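Local coordinates for DUF115 domain-containing protein (Magnetospirillum magneticum AMB-1, PDB 5MU5) that is a Maf glycosyltransferase involved in flagella formation, probably through transfer of sugar to flagellin, at residues A[116-130]-A[202-216]. Numbering follows the deposited sequence.
Sequences PEESGGFHMVCLGLG and CCPIVVDWTRLFVAY
Pro116 sets CD over one face of the Trp209 indole, 3.3 Å from the centroid of the six-membered ring in a CH-pi contact. Trp209 NE1 donates to Glu118 O at 3.1 Å, in the carbonyl plane but tilted from the plane of the indole. An alanine in place of Trp209 would probably leave Pro116 without the surface it packs on and Glu118 O without this donor. At Gly121, a side chain would run into Trp209 O. A chi1 of -172° swings the Phe122 ring out to two cysteines, the sulfur of Cys203 over one face and that of Cys202 at the edge, while Val206 CG2 packs 3.5 Å from Phe122 CB. Cys203 O, just past the end of helix 188-202, lies in the plane of the His123 ring, and His123 NE2 meets it from above the carbonyl plane, almost straight (169°) at 2.8 Å. Met124 CE rests on the aliphatic start of Arg211, whose guanidinium turns to Asp142 and Gln141. Parallel pairing joins Val125 N to Arg211 O and Leu127 N to Phe213 O; Leu127 CD1 meets Val214 CG2. Strand 211-214 thus edges the four-stranded parallel sheet of the N-terminal domain, and polar groups of both loops are matched across the contact, Cys203 O by His123 NE2 and Glu118 O by Trp209 NE1, with one ordered water bridging Val206 O, Thr210 OG1 and His123 N.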
ATOM      1  N   PRO A 116      24.743  -3.835 -12.655  1.00 45.29           N
ATOM      2  CA  PRO A 116      24.998  -3.117 -13.895  1.00 47.06           C
ATOM      3  C   PRO A 116      26.452  -2.598 -14.000  1.00 49.97           C
ATOM      4  O   PRO A 116      27.061  -2.228 -12.993  1.00 48.44           O
ATOM      5  CB  PRO A 116      24.028  -1.931 -13.809  1.00 44.38           C
ATOM      6  CG  PRO A 116      22.977  -2.361 -12.862  1.00 42.40           C
ATOM      7  CD  PRO A 116      23.708  -3.179 -11.853  1.00 44.37           C
ATOM      8  N   GLU A 117      26.989  -2.578 -15.212  1.00 53.17           N
ATOM      9  CA  GLU A 117      28.287  -1.946 -15.476  1.00 59.28           C
ATOM     10  C   GLU A 117      28.139  -0.487 -15.897  1.00 60.46           C
ATOM     11  O   GLU A 117      29.128   0.185 -16.160  1.00 64.20           O
ATOM     12  CB  GLU A 117      29.061  -2.707 -16.549  1.00 63.33           C
ATOM     13  CG  GLU A 117      30.005  -3.750 -15.968  1.00 72.19           C
ATOM     14  CD  GLU A 117      30.681  -4.604 -17.034  1.00 82.03           C
ATOM     15  OE1 GLU A 117      30.567  -4.284 -18.242  1.00 88.93           O
ATOM     16  OE2 GLU A 117      31.334  -5.603 -16.660  1.00 87.60           O
ATOM     17  N   GLU A 118      26.909   0.001 -15.937  1.00 65.24           N
ATOM     18  CA  GLU A 118      26.618   1.356 -16.357  1.00 67.47           C
ATOM     19  C   GLU A 118      26.035   2.160 -15.181  1.00 63.31           C
ATOM     20  O   GLU A 118      25.370   1.615 -14.308  1.00 62.26           O
ATOM     21  CB  GLU A 118      25.624   1.317 -17.535  1.00 71.97           C
ATOM     22  CG  GLU A 118      24.325   0.536 -17.242  1.00 76.54           C
ATOM     23  CD  GLU A 118      23.290   0.584 -18.362  1.00 82.26           C
ATOM     24  OE1 GLU A 118      23.644   0.934 -19.517  1.00 91.81           O
ATOM     25  OE2 GLU A 118      22.106   0.271 -18.075  1.00 83.54           O
ATOM     26  N   SER A 119      26.313   3.453 -15.150  1.00 64.73           N
ATOM     27  CA  SER A 119      25.656   4.353 -14.204  1.00 63.45           C
ATOM     28  C   SER A 119      24.269   4.608 -14.760  1.00 62.20           C
ATOM     29  O   SER A 119      24.078   4.574 -15.972  1.00 69.93           O
ATOM     30  CB  SER A 119      26.401   5.686 -14.068  1.00 63.94           C
ATOM     31  OG  SER A 119      27.488   5.565 -13.177  1.00 69.53           O
ATOM     32  N   GLY A 120      23.307   4.869 -13.889  1.00 54.14           N
ATOM     33  CA  GLY A 120      21.944   5.136 -14.335  1.00 51.17           C
ATOM     34  C   GLY A 120      20.943   5.125 -13.193  1.00 49.01           C
ATOM     35  O   GLY A 120      21.210   5.671 -12.121  1.00 48.55           O
ATOM     36  N   GLY A 121      19.794   4.497 -13.415  1.00 46.18           N
ATOM     37  CA  GLY A 121      18.734   4.444 -12.410  1.00 43.71           C
ATOM     38  C   GLY A 121      17.781   5.627 -12.521  1.00 43.44           C
ATOM     39  O   GLY A 121      18.202   6.778 -12.787  1.00 42.74           O
ATOM     40  N   PHE A 122      16.496   5.337 -12.318  1.00 39.30           N
ATOM     41  CA  PHE A 122      15.442   6.322 -12.455  1.00 39.42           C
ATOM     42  C   PHE A 122      15.520   7.362 -11.361  1.00 39.79           C
ATOM     43  O   PHE A 122      15.441   8.556 -11.644  1.00 40.29           O
ATOM     44  CB  PHE A 122      14.082   5.643 -12.397  1.00 38.74           C
ATOM     45  CG  PHE A 122      12.937   6.551 -12.720  1.00 37.87           C
ATOM     46  CD1 PHE A 122      12.419   7.402 -11.762  1.00 39.94           C
ATOM     47  CD2 PHE A 122      12.367   6.539 -13.977  1.00 39.10           C
ATOM     48  CE1 PHE A 122      11.359   8.249 -12.049  1.00 41.20           C
ATOM     49  CE2 PHE A 122      11.299   7.366 -14.274  1.00 41.09           C
ATOM     50  CZ  PHE A 122      10.799   8.234 -13.313  1.00 41.51           C
ATOM     51  N   HIS A 123      15.691   6.890 -10.119  1.00 39.15           N
ATOM     52  CA  HIS A 123      15.683   7.742  -8.937  1.00 36.14           C
ATOM     53  C   HIS A 123      17.067   7.996  -8.401  1.00 37.39           C
ATOM     54  O   HIS A 123      17.958   7.154  -8.497  1.00 40.26           O
ATOM     55  CB  HIS A 123      14.883   7.083  -7.824  1.00 35.71           C
ATOM     56  CG  HIS A 123      13.439   6.874  -8.149  1.00 34.71           C
ATOM     57  ND1 HIS A 123      12.522   7.896  -8.072  1.00 35.39           N
ATOM     58  CD2 HIS A 123      12.741   5.767  -8.500  1.00 34.20           C
ATOM     59  CE1 HIS A 123      11.320   7.434  -8.363  1.00 36.89           C
ATOM     60  NE2 HIS A 123      11.428   6.145  -8.641  1.00 35.33           N
ATOM     61  N   MET A 124      17.239   9.177  -7.837  1.00 38.01           N
ATOM     62  CA  MET A 124      18.446   9.544  -7.119  1.00 41.93           C
ATOM     63  C   MET A 124      18.022  10.099  -5.782  1.00 40.22           C
ATOM     64  O   MET A 124      17.167  10.994  -5.724  1.00 39.21           O
ATOM     65  CB  MET A 124      19.203  10.630  -7.840  1.00 46.56           C
ATOM     66  CG  MET A 124      20.272  11.240  -6.961  1.00 54.15           C
ATOM     67  SD  MET A 124      21.493  12.099  -7.933  1.00 69.23           S
ATOM     68  CE  MET A 124      22.282  10.673  -8.702  1.00 68.57           C
ATOM     69  N   VAL A 125      18.622   9.590  -4.716  1.00 38.55           N
ATOM     70  CA  VAL A 125      18.306  10.047  -3.361  1.00 38.70           C
ATOM     71  C   VAL A 125      19.530  10.651  -2.668  1.00 38.55           C
ATOM     72  O   VAL A 125      20.523   9.977  -2.459  1.00 42.38           O
ATOM     73  CB  VAL A 125      17.774   8.896  -2.507  1.00 39.78           C
ATOM     74  CG1 VAL A 125      17.507   9.380  -1.087  1.00 43.41           C
ATOM     75  CG2 VAL A 125      16.508   8.314  -3.109  1.00 39.29           C
ATOM     76  N   CYS A 126      19.455  11.918  -2.312  1.00 40.53           N
ATOM     77  CA  CYS A 126      20.544  12.591  -1.613  1.00 45.37           C
ATOM     78  C   CYS A 126      20.155  12.828  -0.182  1.00 44.05           C
ATOM     79  O   CYS A 126      19.181  13.531   0.109  1.00 43.87           O
ATOM     80  CB  CYS A 126      20.855  13.937  -2.241  1.00 49.83           C
ATOM     81  SG  CYS A 126      21.270  13.774  -3.971  1.00 63.32           S
ATOM     82  N   LEU A 127      20.908  12.220   0.717  1.00 42.66           N
ATOM     83  CA  LEU A 127      20.652  12.372   2.122  1.00 45.19           C
ATOM     84  C   LEU A 127      21.621  13.443   2.514  1.00 43.00           C
ATOM     85  O   LEU A 127      22.817  13.199   2.659  1.00 42.58           O
ATOM     86  CB  LEU A 127      20.910  11.060   2.839  1.00 48.14           C
ATOM     87  CG  LEU A 127      20.024  10.015   2.171  1.00 50.59           C
ATOM     88  CD1 LEU A 127      20.783   8.715   1.994  1.00 57.11           C
ATOM     89  CD2 LEU A 127      18.735   9.862   2.942  1.00 50.94           C
ATOM     90  N   GLY A 128      21.097  14.651   2.619  1.00 40.52           N
ATOM     91  CA  GLY A 128      21.917  15.819   2.834  1.00 43.04           C
ATOM     92  C   GLY A 128      22.132  16.527   1.501  1.00 43.86           C
ATOM     93  O   GLY A 128      22.202  15.894   0.432  1.00 45.21           O
ATOM     94  N   LEU A 129      22.180  17.852   1.572  1.00 42.47           N
ATOM     95  CA  LEU A 129      22.497  18.689   0.431  1.00 42.67           C
ATOM     96  C   LEU A 129      23.806  19.397   0.718  1.00 43.59           C
ATOM     97  O   LEU A 129      24.714  19.391  -0.108  1.00 41.47           O
ATOM     98  CB  LEU A 129      21.390  19.718   0.192  1.00 42.19           C
ATOM     99  CG  LEU A 129      21.618  20.762  -0.905  1.00 42.17           C
ATOM    100  CD1 LEU A 129      21.617  20.115  -2.272  1.00 40.92           C
ATOM    101  CD2 LEU A 129      20.539  21.812  -0.834  1.00 43.75           C
ATOM    102  N   GLY A 130      23.904  20.003   1.899  1.00 43.54           N
ATOM    103  CA  GLY A 130      25.040  20.838   2.194  1.00 45.76           C
ATOM    104  C   GLY A 130      24.936  21.993   1.220  1.00 45.34           C
ATOM    105  O   GLY A 130      23.836  22.509   1.011  1.00 43.97           O
ATOM    106  N   CYS A 202       6.154   9.321  -7.380  1.00 56.95           N
ATOM    107  CA  CYS A 202       6.801   9.624  -8.626  1.00 57.52           C
ATOM    108  C   CYS A 202       6.818   8.400  -9.509  1.00 59.00           C
ATOM    109  O   CYS A 202       6.295   8.439 -10.609  1.00 70.60           O
ATOM    110  CB  CYS A 202       8.213  10.105  -8.380  1.00 60.22           C
ATOM    111  SG  CYS A 202       9.070  10.402  -9.927  1.00 65.12           S
ATOM    112  N   CYS A 203       7.428   7.317  -9.045  1.00 55.05           N
ATOM    113  CA  CYS A 203       7.458   6.092  -9.827  1.00 55.71           C
ATOM    114  C   CYS A 203       7.989   4.924  -9.001  1.00 56.20           C
ATOM    115  O   CYS A 203       9.165   4.546  -9.101  1.00 50.29           O
ATOM    116  CB  CYS A 203       8.350   6.287 -11.028  1.00 61.97           C
ATOM    117  SG  CYS A 203       8.023   5.000 -12.209  1.00 68.15           S
ATOM    118  N   PRO A 204       7.120   4.326  -8.192  1.00 53.46           N
ATOM    119  CA  PRO A 204       7.622   3.402  -7.185  1.00 55.25           C
ATOM    120  C   PRO A 204       8.287   2.150  -7.752  1.00 60.86           C
ATOM    121  O   PRO A 204       9.187   1.568  -7.132  1.00 56.40           O
ATOM    122  CB  PRO A 204       6.352   2.996  -6.430  1.00 57.57           C
ATOM    123  CG  PRO A 204       5.268   3.166  -7.425  1.00 56.68           C
ATOM    124  CD  PRO A 204       5.653   4.318  -8.294  1.00 54.10           C
ATOM    125  N   ILE A 205       7.867   1.744  -8.937  1.00 61.34           N
ATOM    126  CA  ILE A 205       8.246   0.432  -9.393  1.00 67.17           C
ATOM    127  C   ILE A 205       9.720   0.232  -9.803  1.00 61.04           C
ATOM    128  O   ILE A 205      10.219  -0.882  -9.705  1.00 59.77           O
ATOM    129  CB  ILE A 205       7.276  -0.042 -10.495  1.00 72.38           C
ATOM    130  CG1 ILE A 205       7.101  -1.555 -10.394  1.00 77.56           C
ATOM    131  CG2 ILE A 205       7.726   0.435 -11.878  1.00 71.13           C
ATOM    132  CD1 ILE A 205       6.714  -2.064  -9.014  1.00 75.86           C
ATOM    133  N   VAL A 206      10.417   1.288 -10.223  1.00 52.37           N
ATOM    134  CA  VAL A 206      11.785   1.124 -10.714  1.00 49.36           C
ATOM    135  C   VAL A 206      12.826   1.639  -9.759  1.00 49.90           C
ATOM    136  O   VAL A 206      13.707   2.411 -10.143  1.00 54.48           O
ATOM    137  CB  VAL A 206      12.018   1.761 -12.102  1.00 48.39           C
ATOM    138  CG1 VAL A 206      11.260   0.977 -13.159  1.00 49.71           C
ATOM    139  CG2 VAL A 206      11.621   3.230 -12.134  1.00 48.40           C
ATOM    140  N   VAL A 207      12.770   1.175  -8.520  1.00 47.86           N
ATOM    141  CA  VAL A 207      13.782   1.592  -7.561  1.00 46.59           C
ATOM    142  C   VAL A 207      15.127   0.953  -7.824  1.00 41.41           C
ATOM    143  O   VAL A 207      16.101   1.381  -7.249  1.00 37.73           O
ATOM    144  CB  VAL A 207      13.398   1.291  -6.096  1.00 48.91           C
ATOM    145  CG1 VAL A 207      12.274   2.214  -5.673  1.00 52.00           C
ATOM    146  CG2 VAL A 207      13.054  -0.187  -5.887  1.00 46.63           C
ATOM    147  N   ASP A 208      15.185  -0.075  -8.666  1.00 42.34           N
ATOM    148  CA  ASP A 208      16.456  -0.745  -8.914  1.00 41.64           C
ATOM    149  C   ASP A 208      17.557   0.221  -9.376  1.00 39.64           C
ATOM    150  O   ASP A 208      17.363   1.006 -10.282  1.00 39.99           O
ATOM    151  CB  ASP A 208      16.313  -1.881  -9.918  1.00 41.72           C
ATOM    152  CG  ASP A 208      17.644  -2.528 -10.234  1.00 43.44           C
ATOM    153  OD1 ASP A 208      18.230  -3.167  -9.348  1.00 44.40           O
ATOM    154  OD2 ASP A 208      18.133  -2.384 -11.365  1.00 44.28           O
ATOM    155  N   TRP A 209      18.709   0.139  -8.720  1.00 38.95           N
ATOM    156  CA  TRP A 209      19.908   0.896  -9.079  1.00 36.73           C
ATOM    157  C   TRP A 209      19.777   2.379  -8.774  1.00 37.74           C
ATOM    158  O   TRP A 209      20.489   3.213  -9.346  1.00 38.56           O
ATOM    159  CB  TRP A 209      20.310   0.639 -10.526  1.00 37.44           C
ATOM    160  CG  TRP A 209      21.802   0.715 -10.800  1.00 38.82           C
ATOM    161  CD1 TRP A 209      22.435   1.529 -11.701  1.00 39.95           C
ATOM    162  CD2 TRP A 209      22.834  -0.055 -10.163  1.00 37.41           C
ATOM    163  NE1 TRP A 209      23.795   1.310 -11.661  1.00 40.04           N
ATOM    164  CE2 TRP A 209      24.058   0.339 -10.724  1.00 39.10           C
ATOM    165  CE3 TRP A 209      22.834  -1.055  -9.191  1.00 37.03           C
ATOM    166  CZ2 TRP A 209      25.265  -0.229 -10.337  1.00 38.10           C
ATOM    167  CZ3 TRP A 209      24.045  -1.611  -8.804  1.00 37.28           C
ATOM    168  CH2 TRP A 209      25.230  -1.195  -9.365  1.00 37.70           C
ATOM    169  N   THR A 210      18.869   2.703  -7.859  1.00 37.10           N
ATOM    170  CA  THR A 210      18.750   4.046  -7.316  1.00 36.54           C
ATOM    171  C   THR A 210      20.086   4.429  -6.648  1.00 39.71           C
ATOM    172  O   THR A 210      20.612   3.696  -5.816  1.00 39.42           O
ATOM    173  CB  THR A 210      17.605   4.100  -6.267  1.00 37.06           C
ATOM    174  OG1 THR A 210      16.339   3.864  -6.912  1.00 33.52           O
ATOM    175  CG2 THR A 210      17.563   5.442  -5.529  1.00 34.52           C
ATOM    176  N   ARG A 211      20.641   5.565  -7.047  1.00 42.17           N
ATOM    177  CA  ARG A 211      21.841   6.100  -6.440  1.00 41.96           C
ATOM    178  C   ARG A 211      21.500   6.693  -5.081  1.00 41.79           C
ATOM    179  O   ARG A 211      20.564   7.488  -4.955  1.00 40.64           O
ATOM    180  CB  ARG A 211      22.433   7.196  -7.340  1.00 43.79           C
ATOM    181  CG  ARG A 211      23.804   7.717  -6.909  1.00 42.88           C
ATOM    182  CD  ARG A 211      24.913   6.728  -7.201  1.00 43.35           C
ATOM    183  NE  ARG A 211      26.236   7.315  -6.958  1.00 44.77           N
ATOM    184  CZ  ARG A 211      26.935   8.029  -7.843  1.00 43.83           C
ATOM    185  NH1 ARG A 211      26.447   8.281  -9.055  1.00 42.86           N
ATOM    186  NH2 ARG A 211      28.131   8.506  -7.503  1.00 43.89           N
ATOM    187  N   LEU A 212      22.271   6.302  -4.073  1.00 41.40           N
ATOM    188  CA  LEU A 212      22.164   6.842  -2.731  1.00 42.91           C
ATOM    189  C   LEU A 212      23.440   7.630  -2.431  1.00 44.88           C
ATOM    190  O   LEU A 212      24.530   7.201  -2.813  1.00 44.98           O
ATOM    191  CB  LEU A 212      22.040   5.703  -1.747  1.00 47.33           C
ATOM    192  CG  LEU A 212      20.882   4.746  -2.023  1.00 48.53           C
ATOM    193  CD1 LEU A 212      20.979   3.559  -1.090  1.00 50.72           C
ATOM    194  CD2 LEU A 212      19.565   5.476  -1.847  1.00 45.72           C
ATOM    195  N   PHE A 213      23.304   8.786  -1.775  1.00 43.29           N
ATOM    196  CA  PHE A 213      24.453   9.629  -1.469  1.00 42.69           C
ATOM    197  C   PHE A 213      24.214  10.467  -0.216  1.00 41.82           C
ATOM    198  O   PHE A 213      23.199  11.141  -0.095  1.00 43.19           O
ATOM    199  CB  PHE A 213      24.770  10.543  -2.649  1.00 44.08           C
ATOM    200  CG  PHE A 213      26.129  11.147  -2.580  1.00 42.97           C
ATOM    201  CD1 PHE A 213      27.225  10.472  -3.111  1.00 43.04           C
ATOM    202  CD2 PHE A 213      26.330  12.385  -1.965  1.00 41.53           C
ATOM    203  CE1 PHE A 213      28.502  11.017  -3.019  1.00 44.14           C
ATOM    204  CE2 PHE A 213      27.603  12.935  -1.879  1.00 42.47           C
ATOM    205  CZ  PHE A 213      28.692  12.252  -2.401  1.00 43.11           C
ATOM    206  N   VAL A 214      25.172  10.418   0.703  1.00 40.61           N
ATOM    207  CA  VAL A 214      25.096  11.127   1.952  1.00 40.64           C
ATOM    208  C   VAL A 214      26.017  12.331   1.793  1.00 42.44           C
ATOM    209  O   VAL A 214      27.207  12.170   1.568  1.00 44.48           O
ATOM    210  CB  VAL A 214      25.509  10.208   3.126  1.00 43.46           C
ATOM    211  CG1 VAL A 214      25.677  11.000   4.416  1.00 44.33           C
ATOM    212  CG2 VAL A 214      24.479   9.092   3.315  1.00 43.18           C
ATOM    213  N   ALA A 215      25.461  13.539   1.896  1.00 42.44           N
ATOM    214  CA  ALA A 215      26.227  14.767   1.613  1.00 44.11           C
ATOM    215  C   ALA A 215      27.242  15.167   2.676  1.00 42.76           C
ATOM    216  O   ALA A 215      28.238  15.770   2.355  1.00 46.47           O
ATOM    217  CB  ALA A 215      25.285  15.935   1.332  1.00 44.81           C
ATOM    218  N   TYR A 216      26.962  14.881   3.933  1.00 41.78           N
ATOM    219  CA  TYR A 216      27.862  15.199   5.019  1.00 41.39           C
ATOM    220  C   TYR A 216      27.586  14.195   6.115  1.00 43.54           C
ATOM    221  O   TYR A 216      26.632  13.400   6.010  1.00 42.02           O
ATOM    222  CB  TYR A 216      27.673  16.637   5.504  1.00 42.26           C
ATOM    223  CG  TYR A 216      26.240  17.029   5.824  1.00 41.93           C
ATOM    224  CD1 TYR A 216      25.696  16.801   7.084  1.00 42.67           C
ATOM    225  CD2 TYR A 216      25.444  17.651   4.879  1.00 40.66           C
ATOM    226  CE1 TYR A 216      24.396  17.168   7.388  1.00 41.10           C
ATOM    227  CE2 TYR A 216      24.139  18.010   5.168  1.00 41.25           C
ATOM    228  CZ  TYR A 216      23.623  17.772   6.428  1.00 41.60           C
ATOM    229  OH  TYR A 216      22.342  18.138   6.725  1.00 39.49           O
TER
HETATM  230  O   HOH W   1      20.219   7.207  -9.840  1.00 52.52           O
HETATM  231  O   HOH W   2      15.835   2.480 -12.754  1.00 57.94           O
HETATM  232  O   HOH W   3      16.032   4.070  -9.466  1.00 42.15           O